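Cow rumen GH26 endo-mannanase (Metagenome, PDB 6UEH) probably hydrolyses internal beta-1,4-mannosidic linkages of mannans such as galactomannan, pairing a family 26 glycoside hydrolase barrel with a CBM6-like accessory domain. Local coordinates at residues Thr79-Asn83 / Ala111-Ser115; Ile170-Glu175 / Pro200-Asp206; Gly384-Thr390 / Ser425-Ser431. One frame throughout, in Å; residues are numbered along the deposited sequence.

Contact 1. Residues Thr79-Asn83 / Ala111-Ser115; sequences TISVN and ANKVS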
loop_
_atom_site.group_PDB
_atom_site.type_symbol
_atom_site.label_atom_id
_atom_site.label_comp_id
_atom_site.label_asym_id
_atom_site.label_seq_id
_atom_site.Cartn_x
_atom_site.Cartn_y
_atom_site.Cartn_z
ATOM N N THR A 79 4.020 6.298 -22.232
ATOM C CA THR A 79 3.168 5.157 -21.934
ATOM C C THR A 79 3.631 3.888 -22.636
ATOM O O THR A 79 3.670 3.825 -23.865
ATOM C CB THR A 79 1.706 5.437 -22.327
ATOM O OG1 THR A 79 1.191 6.503 -21.521
ATOM C CG2 THR A 79 0.848 4.193 -22.124
ATOM N N ILE A 80 3.991 2.882 -21.846
ATOM C CA ILE A 80 4.245 1.559 -22.395
ATOM C C ILE A 80 2.993 0.721 -22.172
ATOM O O ILE A 80 2.301 0.873 -21.164
ATOM C CB ILE A 80 5.492 0.884 -21.768
ATOM C CG1 ILE A 80 5.834 -0.411 -22.517
ATOM C CG2 ILE A 80 5.302 0.644 -20.271
ATOM C CD1 ILE A 80 7.163 -1.020 -22.122
ATOM N N SER A 81 2.686 -0.140 -23.133
ATOM C CA SER A 81 1.438 -0.877 -23.103
ATOM C C SER A 81 1.646 -2.333 -23.484
ATOM O O SER A 81 2.333 -2.637 -24.460
ATOM C CB SER A 81 0.420 -0.222 -24.039
ATOM O OG SER A 81 -0.805 -0.930 -24.049
ATOM N N VAL A 82 1.064 -3.230 -22.698
ATOM C CA VAL A 82 1.071 -4.646 -23.029
ATOM C C VAL A 82 -0.349 -5.067 -23.362
ATOM O O VAL A 82 -1.212 -5.133 -22.482
ATOM C CB VAL A 82 1.622 -5.508 -21.886
ATOM C CG1 VAL A 82 1.549 -6.981 -22.258
ATOM C CG2 VAL A 82 3.055 -5.105 -21.569
ATOM N N ASN A 83 -0.573 -5.351 -24.642
ATOM C CA ASN A 83 -1.904 -5.591 -25.177
ATOM C C ASN A 83 -2.829 -4.432 -24.816
ATOM O O ASN A 83 -2.642 -3.319 -25.307
ATOM C CB ASN A 83 -2.452 -6.935 -24.686
ATOM C CG ASN A 83 -1.740 -8.119 -25.333
ATOM O OD1 ASN A 83 -1.432 -8.092 -26.525
ATOM N ND2 ASN A 83 -1.468 -9.153 -24.545
ATOM N N ALA A 111 0.605 -14.514 -27.860
ATOM C CA ALA A 111 1.125 -13.273 -28.421
ATOM C C ALA A 111 0.864 -12.077 -27.511
ATOM O O ALA A 111 -0.196 -11.969 -26.894
ATOM C CB ALA A 111 0.521 -13.031 -29.799
ATOM N N ASN A 112 1.843 -11.183 -27.432
ATOM C CA ASN A 112 1.705 -9.953 -26.663
ATOM C C ASN A 112 2.170 -8.752 -27.477
ATOM O O ASN A 112 3.332 -8.676 -27.873
ATOM C CB ASN A 112 2.498 -10.030 -25.356
ATOM C CG ASN A 112 1.947 -11.067 -24.397
ATOM O OD1 ASN A 112 1.163 -10.748 -23.501
ATOM N ND2 ASN A 112 2.355 -12.320 -24.580
ATOM N N LYS A 113 1.261 -7.817 -27.731
ATOM C CA LYS A 113 1.635 -6.594 -28.423
ATOM C C LYS A 113 2.191 -5.596 -27.422
ATOM O O LYS A 113 1.465 -5.099 -26.565
ATOM C CB LYS A 113 0.443 -5.995 -29.170
ATOM C CG LYS A 113 0.794 -4.756 -29.985
ATOM C CD LYS A 113 -0.412 -4.241 -30.761
ATOM C CE LYS A 113 -0.020 -3.115 -31.707
ATOM N NZ LYS A 113 -1.180 -2.605 -32.486
ATOM N N VAL A 114 3.487 -5.323 -27.517
ATOM C CA VAL A 114 4.109 -4.313 -26.675
ATOM C C VAL A 114 4.173 -3.000 -27.438
ATOM O O VAL A 114 4.799 -2.920 -28.496
ATOM C CB VAL A 114 5.523 -4.728 -26.232
ATOM C CG1 VAL A 114 6.095 -3.700 -25.262
ATOM C CG2 VAL A 114 5.490 -6.113 -25.597
ATOM N N SER A 115 3.520 -1.973 -26.905
ATOM C CA SER A 115 3.437 -0.690 -27.595
ATOM C C SER A 115 3.967 0.467 -26.763
ATOM O O SER A 115 3.884 0.460 -25.535
ATOM C CB SER A 115 1.988 -0.387 -27.992
ATOM O OG SER A 115 1.458 -1.396 -28.830
HETATM O O HOH W 1 -0.054 -2.811 -26.938
HETATM O O HOH W 2 -1.393 -9.635 -28.985
#
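How an antiparallel pair is finished where one strand ends is well illustrated by Asn-83, the residue with the largest area buried in this contact. Its backbone amide donates to Lys-113 O (N to O, 2.8 Å) as a strand residue would. Its phi of 53°, however, swings the chain away from the partner strand, so the return bond is made by the side chain: Lys-113 N donates to Asn-83 OD1 at 3.0 Å. The side-chain oxygen OD1 thus takes the place of a main-chain carbonyl. A water bound to Asn-83 OD1 (2.9 Å) reaches Ala-111 O weakly, at 3.4 Å.

Ser-115, next in buried area, faces Ser-81 in a regular hydrogen-bonded pair. Ser-81 N to Ser-115 O and Ser-115 N to Ser-81 O both measure 2.8 Å, and the CB atoms of the two serines lie 4.3 Å apart on the same face of the sheet. Ser-115 OG binds a second water at 2.8 Å, which also lies 2.8 Å from Lys-113 O, whereas Ser-81 OG turns to Asp-86 and the carbonyl of Ile-85. Between Ser-81/Ser-115 and the Asn-83 end, Val-82 and Val-114 form a non-hydrogen-bonded pair on the other face, and Ile-80 CD1 touches Val-114 CG1 at 4.3 Å.

The two strands run at 176° as the inner pair of a four-stranded antiparallel sheet, with strand 49-55 beyond 110-117 and strand 85-94 beyond 76-82. The valine face packs on the opposing sheet of the CBM6-like beta-sandwich: Ile-80 meets Phe-102, and Val-82 meets Leu-107, both on strand 97-107.

Contact 2. Residues Ile170-Glu175 / Pro200-Asp206; sequences ISGQQE and PAIRGFD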
loop_
_atom_site.group_PDB
_atom_site.type_symbol
_atom_site.label_atom_id
_atom_site.label_comp_id
_atom_site.label_asym_id
_atom_site.label_seq_id
_atom_site.Cartn_x
_atom_site.Cartn_y
_atom_site.Cartn_z
ATOM N N ILE A 170 -0.148 -13.277 4.215
ATOM C CA ILE A 170 -0.813 -13.655 5.457
ATOM C C ILE A 170 -2.272 -13.211 5.444
ATOM O O ILE A 170 -2.571 -12.066 5.128
ATOM C CB ILE A 170 -0.091 -13.045 6.673
ATOM C CG1 ILE A 170 1.391 -13.424 6.644
ATOM C CG2 ILE A 170 -0.746 -13.494 7.974
ATOM C CD1 ILE A 170 2.219 -12.764 7.717
ATOM N N SER A 171 -3.183 -14.116 5.782
ATOM C CA SER A 171 -4.601 -13.764 5.810
ATOM C C SER A 171 -4.929 -12.856 6.993
ATOM O O SER A 171 -4.310 -12.948 8.051
ATOM C CB SER A 171 -5.471 -15.025 5.854
ATOM O OG SER A 171 -5.119 -15.853 6.944
ATOM N N GLY A 172 -5.906 -11.976 6.804
ATOM C CA GLY A 172 -6.303 -11.056 7.851
ATOM C C GLY A 172 -7.754 -10.641 7.736
ATOM O O GLY A 172 -8.368 -10.789 6.681
ATOM N N GLN A 173 -8.303 -10.117 8.829
ATOM C CA GLN A 173 -9.693 -9.677 8.855
ATOM C C GLN A 173 -9.930 -8.673 9.975
ATOM O O GLN A 173 -9.542 -8.909 11.118
ATOM C CB GLN A 173 -10.637 -10.871 9.024
ATOM C CG GLN A 173 -12.108 -10.484 9.110
ATOM C CD GLN A 173 -12.604 -9.813 7.841
ATOM O OE1 GLN A 173 -12.358 -10.296 6.735
ATOM N NE2 GLN A 173 -13.298 -8.692 7.995
ATOM N N GLN A 174 -10.568 -7.556 9.643
ATOM C CA GLN A 174 -10.935 -6.559 10.641
ATOM C C GLN A 174 -12.224 -6.970 11.345
ATOM O O GLN A 174 -13.188 -7.369 10.687
ATOM C CB GLN A 174 -11.107 -5.180 9.997
ATOM C CG GLN A 174 -11.360 -4.053 10.990
ATOM C CD GLN A 174 -10.088 -3.590 11.682
ATOM O OE1 GLN A 174 -8.983 -3.809 11.186
ATOM N NE2 GLN A 174 -10.240 -2.946 12.834
ATOM N N GLU A 175 -12.240 -6.878 12.672
ATOM C CA GLU A 175 -13.448 -7.163 13.440
ATOM C C GLU A 175 -14.364 -5.944 13.451
ATOM O O GLU A 175 -13.941 -4.832 13.138
ATOM C CB GLU A 175 -13.112 -7.579 14.878
ATOM C CG GLU A 175 -12.693 -6.428 15.785
ATOM C CD GLU A 175 -12.596 -6.837 17.247
ATOM O OE1 GLU A 175 -12.744 -8.041 17.545
ATOM O OE2 GLU A 175 -12.373 -5.953 18.102
ATOM N N PRO A 200 -8.535 -16.510 9.630
ATOM C CA PRO A 200 -7.458 -15.581 9.273
ATOM C C PRO A 200 -6.381 -15.577 10.352
ATOM O O PRO A 200 -6.699 -15.787 11.523
ATOM C CB PRO A 200 -8.169 -14.228 9.196
ATOM C CG PRO A 200 -9.343 -14.381 10.111
ATOM C CD PRO A 200 -9.792 -15.806 9.939
ATOM N N ALA A 201 -5.131 -15.352 9.965
ATOM C CA ALA A 201 -4.036 -15.334 10.927
ATOM C C ALA A 201 -3.995 -14.006 11.675
ATOM O O ALA A 201 -3.753 -13.965 12.884
ATOM C CB ALA A 201 -2.708 -15.592 10.226
ATOM N N ILE A 202 -4.235 -12.924 10.942
ATOM C CA ILE A 202 -4.207 -11.576 11.496
ATOM C C ILE A 202 -5.623 -11.083 11.793
ATOM O O ILE A 202 -6.523 -11.223 10.969
ATOM C CB ILE A 202 -3.503 -10.593 10.526
ATOM C CG1 ILE A 202 -2.012 -10.926 10.425
ATOM C CG2 ILE A 202 -3.701 -9.149 10.963
ATOM C CD1 ILE A 202 -1.254 -10.073 9.427
ATOM N N ARG A 203 -5.821 -10.521 12.980
ATOM C CA ARG A 203 -7.106 -9.921 13.322
ATOM C C ARG A 203 -6.937 -8.417 13.515
ATOM O O ARG A 203 -6.002 -7.970 14.179
ATOM C CB ARG A 203 -7.689 -10.569 14.581
ATOM C CG ARG A 203 -9.057 -10.037 14.998
ATOM C CD ARG A 203 -9.741 -11.004 15.961
ATOM N NE ARG A 203 -11.014 -10.493 16.465
ATOM C CZ ARG A 203 -12.020 -11.264 16.867
ATOM N NH1 ARG A 203 -11.911 -12.585 16.810
ATOM N NH2 ARG A 203 -13.144 -10.717 17.314
ATOM N N GLY A 204 -7.833 -7.642 12.910
ATOM C CA GLY A 204 -7.769 -6.196 12.990
ATOM C C GLY A 204 -8.684 -5.640 14.063
ATOM O O GLY A 204 -9.846 -6.034 14.168
ATOM N N PHE A 205 -8.151 -4.720 14.862
ATOM C CA PHE A 205 -8.897 -4.101 15.950
ATOM C C PHE A 205 -8.893 -2.583 15.794
ATOM O O PHE A 205 -8.345 -2.054 14.828
ATOM C CB PHE A 205 -8.301 -4.486 17.310
ATOM C CG PHE A 205 -8.213 -5.973 17.547
ATOM C CD1 PHE A 205 -7.109 -6.694 17.121
ATOM C CD2 PHE A 205 -9.223 -6.643 18.219
ATOM C CE1 PHE A 205 -7.020 -8.060 17.348
ATOM C CE2 PHE A 205 -9.142 -8.006 18.452
ATOM C CZ PHE A 205 -8.037 -8.713 18.019
ATOM N N ASP A 206 -9.500 -1.887 16.751
ATOM C CA ASP A 206 -9.505 -0.424 16.754
ATOM C C ASP A 206 -9.756 0.105 18.163
ATOM O O ASP A 206 -10.640 -0.384 18.864
ATOM C CB ASP A 206 -10.565 0.123 15.793
ATOM C CG ASP A 206 -10.263 1.542 15.336
ATOM O OD1 ASP A 206 -10.314 2.467 16.175
ATOM O OD2 ASP A 206 -9.980 1.731 14.134
HETATM O O HOH W 3 -7.062 -1.921 11.799
HETATM O O HOH W 4 -11.613 -3.451 18.172
#
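Neighbouring strands of a parallel barrel show how backbone pairing and side-chain chemistry alternate along one chain. At the start, Ile-170 CG2 packs against Ala-201 CB (3.7 Å) and Ile-202 CD1 (3.8 Å). Ser-171 then opens the pairing: its O accepts from Ile-202 N at 2.9 Å, while Ser-171 OG takes the Ala-201 N-H (3.1 Å) and also bonds the carbonyl of Ile-477 on the final strand. Gly-172 leaves room for Ile-202, since a CB here would come within 3.4 Å of Ile-202 CB. Next, Gln-173 N donates to Ile-202 O (3.0 Å) and Gln-173 O accepts from Gly-204 N (2.8 Å), the staggered pattern of parallel strands; its side chain packs on Phe-189 and Ile-192 of helix 187-196, and Gln-173 NE2 bonds the carbonyls of Trp-451 and, at 3.0 Å, Gln-174 O. Gln-174 folds across the partner strand, with NE2 donating to Phe-205 O at 2.9 Å. The absence of a side chain at Gly-204 permits this, because a CB there would clash with Gln-174 OE1. Finally, Glu-175 N bonds Gly-204 O (2.9 Å), and Glu-175 OE1 forms a salt bridge with Arg-203 NH2 (2.7 Å); Arg-223 holds OE2, and Glu-186 is a second partner of Arg-203. Strand 169-174, helix 187-196 and strand 202-206 make up a beta-alpha-beta crossover, the repeating unit of the TIM barrel, here its first.

Contact 3. Residues Gly384-Thr390 / Ser425-Ser431; sequences GYDKYNT and SLAENDS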
loop_
_atom_site.group_PDB
_atom_site.type_symbol
_atom_site.label_atom_id
_atom_site.label_comp_id
_atom_site.label_asym_id
_atom_site.label_seq_id
_atom_site.Cartn_x
_atom_site.Cartn_y
_atom_site.Cartn_z
ATOM N N GLY A 384 1.629 0.297 4.948
ATOM C CA GLY A 384 0.331 -0.268 4.638
ATOM C C GLY A 384 -0.306 0.415 3.445
ATOM O O GLY A 384 -0.130 1.614 3.244
ATOM N N TYR A 385 -1.032 -0.351 2.639
ATOM C CA TYR A 385 -1.819 0.234 1.562
ATOM C C TYR A 385 -3.272 -0.197 1.709
ATOM O O TYR A 385 -3.566 -1.385 1.841
ATOM C CB TYR A 385 -1.280 -0.165 0.183
ATOM C CG TYR A 385 -2.001 0.550 -0.938
ATOM C CD1 TYR A 385 -1.756 1.894 -1.197
ATOM C CD2 TYR A 385 -2.943 -0.105 -1.721
ATOM C CE1 TYR A 385 -2.418 2.563 -2.207
ATOM C CE2 TYR A 385 -3.615 0.558 -2.738
ATOM C CZ TYR A 385 -3.346 1.894 -2.972
ATOM O OH TYR A 385 -4.007 2.567 -3.975
ATOM N N ASP A 386 -4.176 0.776 1.708
ATOM C CA ASP A 386 -5.597 0.486 1.819
ATOM C C ASP A 386 -6.232 0.499 0.435
ATOM O O ASP A 386 -6.438 1.559 -0.160
ATOM C CB ASP A 386 -6.274 1.485 2.756
ATOM C CG ASP A 386 -5.857 1.288 4.202
ATOM O OD1 ASP A 386 -4.883 0.546 4.453
ATOM O OD2 ASP A 386 -6.501 1.869 5.093
ATOM N N LYS A 387 -6.528 -0.694 -0.072
ATOM C CA LYS A 387 -6.938 -0.871 -1.459
ATOM C C LYS A 387 -8.439 -1.069 -1.612
ATOM O O LYS A 387 -8.953 -2.173 -1.427
ATOM C CB LYS A 387 -6.205 -2.061 -2.077
ATOM C CG LYS A 387 -6.561 -2.316 -3.535
ATOM C CD LYS A 387 -6.274 -3.751 -3.929
ATOM C CE LYS A 387 -7.137 -4.718 -3.134
ATOM N NZ LYS A 387 -8.593 -4.474 -3.360
ATOM N N TYR A 388 -9.140 0.001 -1.964
ATOM C CA TYR A 388 -10.562 -0.090 -2.257
ATOM C C TYR A 388 -10.787 0.219 -3.729
ATOM O O TYR A 388 -10.883 1.379 -4.120
ATOM C CB TYR A 388 -11.358 0.860 -1.364
ATOM C CG TYR A 388 -11.370 0.446 0.092
ATOM C CD1 TYR A 388 -12.329 -0.437 0.571
ATOM C CD2 TYR A 388 -10.424 0.934 0.985
ATOM C CE1 TYR A 388 -12.351 -0.822 1.898
ATOM C CE2 TYR A 388 -10.437 0.553 2.319
ATOM C CZ TYR A 388 -11.403 -0.328 2.768
ATOM O OH TYR A 388 -11.430 -0.714 4.091
ATOM N N ASN A 389 -10.853 -0.827 -4.547
ATOM C CA ASN A 389 -10.919 -0.645 -5.989
ATOM C C ASN A 389 -12.103 -1.338 -6.656
ATOM O O ASN A 389 -12.030 -1.693 -7.831
ATOM C CB ASN A 389 -9.613 -1.128 -6.637
ATOM C CG ASN A 389 -9.271 -2.568 -6.281
ATOM O OD1 ASN A 389 -10.012 -3.243 -5.566
ATOM N ND2 ASN A 389 -8.142 -3.045 -6.790
ATOM N N THR A 390 -13.194 -1.528 -5.919
ATOM C CA THR A 390 -14.395 -2.113 -6.512
ATOM C C THR A 390 -15.337 -1.036 -7.033
ATOM O O THR A 390 -16.207 -1.307 -7.858
ATOM C CB THR A 390 -15.165 -2.996 -5.515
ATOM O OG1 THR A 390 -15.514 -2.225 -4.357
ATOM C CG2 THR A 390 -14.320 -4.189 -5.098
ATOM N N SER A 425 2.197 -4.045 2.871
ATOM C CA SER A 425 1.012 -4.881 3.013
ATOM C C SER A 425 -0.266 -4.215 2.508
ATOM O O SER A 425 -0.296 -3.014 2.247
ATOM C CB SER A 425 0.827 -5.264 4.477
ATOM O OG SER A 425 0.513 -4.118 5.248
ATOM N N LEU A 426 -1.317 -5.017 2.371
ATOM C CA LEU A 426 -2.658 -4.496 2.151
ATOM C C LEU A 426 -3.346 -4.379 3.506
ATOM O O LEU A 426 -4.014 -5.310 3.956
ATOM C CB LEU A 426 -3.456 -5.400 1.209
ATOM C CG LEU A 426 -2.992 -5.441 -0.249
ATOM C CD1 LEU A 426 -3.752 -6.505 -1.029
ATOM C CD2 LEU A 426 -3.154 -4.073 -0.898
ATOM N N ALA A 427 -3.153 -3.237 4.161
ATOM C CA ALA A 427 -3.659 -3.021 5.516
ATOM C C ALA A 427 -5.183 -3.037 5.562
ATOM O O ALA A 427 -5.776 -3.439 6.564
ATOM C CB ALA A 427 -3.128 -1.707 6.072
ATOM N N GLU A 428 -5.803 -2.574 4.480
ATOM C CA GLU A 428 -7.252 -2.644 4.304
ATOM C C GLU A 428 -7.579 -2.911 2.843
ATOM O O GLU A 428 -6.822 -2.525 1.952
ATOM C CB GLU A 428 -7.948 -1.348 4.735
ATOM C CG GLU A 428 -7.814 -0.970 6.194
ATOM C CD GLU A 428 -8.642 0.254 6.543
ATOM O OE1 GLU A 428 -9.564 0.586 5.770
ATOM O OE2 GLU A 428 -8.370 0.887 7.584
ATOM N N ASN A 429 -8.714 -3.558 2.597
ATOM C CA ASN A 429 -9.208 -3.707 1.235
ATOM C C ASN A 429 -10.693 -4.037 1.190
ATOM O O ASN A 429 -11.286 -4.426 2.199
ATOM C CB ASN A 429 -8.417 -4.784 0.476
ATOM C CG ASN A 429 -8.255 -6.074 1.270
ATOM O OD1 ASN A 429 -7.189 -6.345 1.832
ATOM N ND2 ASN A 429 -9.309 -6.879 1.313
ATOM N N ASP A 430 -11.307 -3.847 0.027
ATOM C CA ASP A 430 -12.593 -4.474 -0.216
ATOM C C ASP A 430 -12.284 -5.865 -0.744
ATOM O O ASP A 430 -12.191 -6.812 0.034
ATOM C CB ASP A 430 -13.481 -3.658 -1.180
ATOM C CG ASP A 430 -12.697 -2.960 -2.280
ATOM O OD1 ASP A 430 -11.586 -3.412 -2.620
ATOM O OD2 ASP A 430 -13.213 -1.952 -2.815
ATOM N N SER A 431 -12.078 -5.979 -2.052
ATOM C CA SER A 431 -11.723 -7.259 -2.645
ATOM C C SER A 431 -10.306 -7.689 -2.272
ATOM O O SER A 431 -9.372 -6.893 -2.323
ATOM C CB SER A 431 -11.850 -7.205 -4.173
ATOM O OG SER A 431 -13.203 -7.090 -4.576
#
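Tyr-388 lays one face of its ring over Asn-429 CA, with CE1 3.7 Å from Asn-429 C, and so brings its hydroxyl to Glu-428: OH donates to OE1 at 2.8 Å. Glu-428 also lies close to Asp-386, with OE2 3.3 Å from Asp-386 OD2, a pairing of like charges made tolerable by Arg-309, which salt-bridges both. Asn-362 binds the other oxygen of Asp-386. These strands are the sixth and seventh of the TIM barrel. In clan GH-A enzymes the nucleophilic glutamate sits at the end of the seventh, a position consistent with that of Glu-428, beside which an acetate is bound. A beta bulge precedes it: Gly-384 pairs with Ser-425 but Asp-386 with Glu-428, and past the bulge Lys-387 N donates to Glu-428 O at 2.7 Å. Gly-384 has no CB, which would collide with Ala-427 CB. Beyond the strands, Asp-430 gathers the loop, its OD2 accepting from Thr-390 OG1 (2.8 Å) and Thr-390 N (3.1 Å). Lys-387 NZ donates to Ser-431 O at 2.7 Å and forms a longer salt bridge, 3.3 Å, with Asp-430 OD1.

Strand pairing serves different ends in the two domains. Contacts 2 and 3 belong to one parallel barrel sheet, their centres about 13 Å apart and their nearest atoms about 6 Å; each joins successive strands across an intervening helix, at the first and sixth steps round the barrel. Contact 1 lies in the accessory sandwich, its centre about 27 Å from that of contact 3 and 38 Å from that of contact 2. It too is largely buried, yet one end is exposed, and there an asparagine side chain supplies a pairing bond and waters bridge neighbouring polar atoms. Both barrel contacts carry a salt bridge across the strands, but only contact 3, nearest the chain's centre, also brings two carboxylates together.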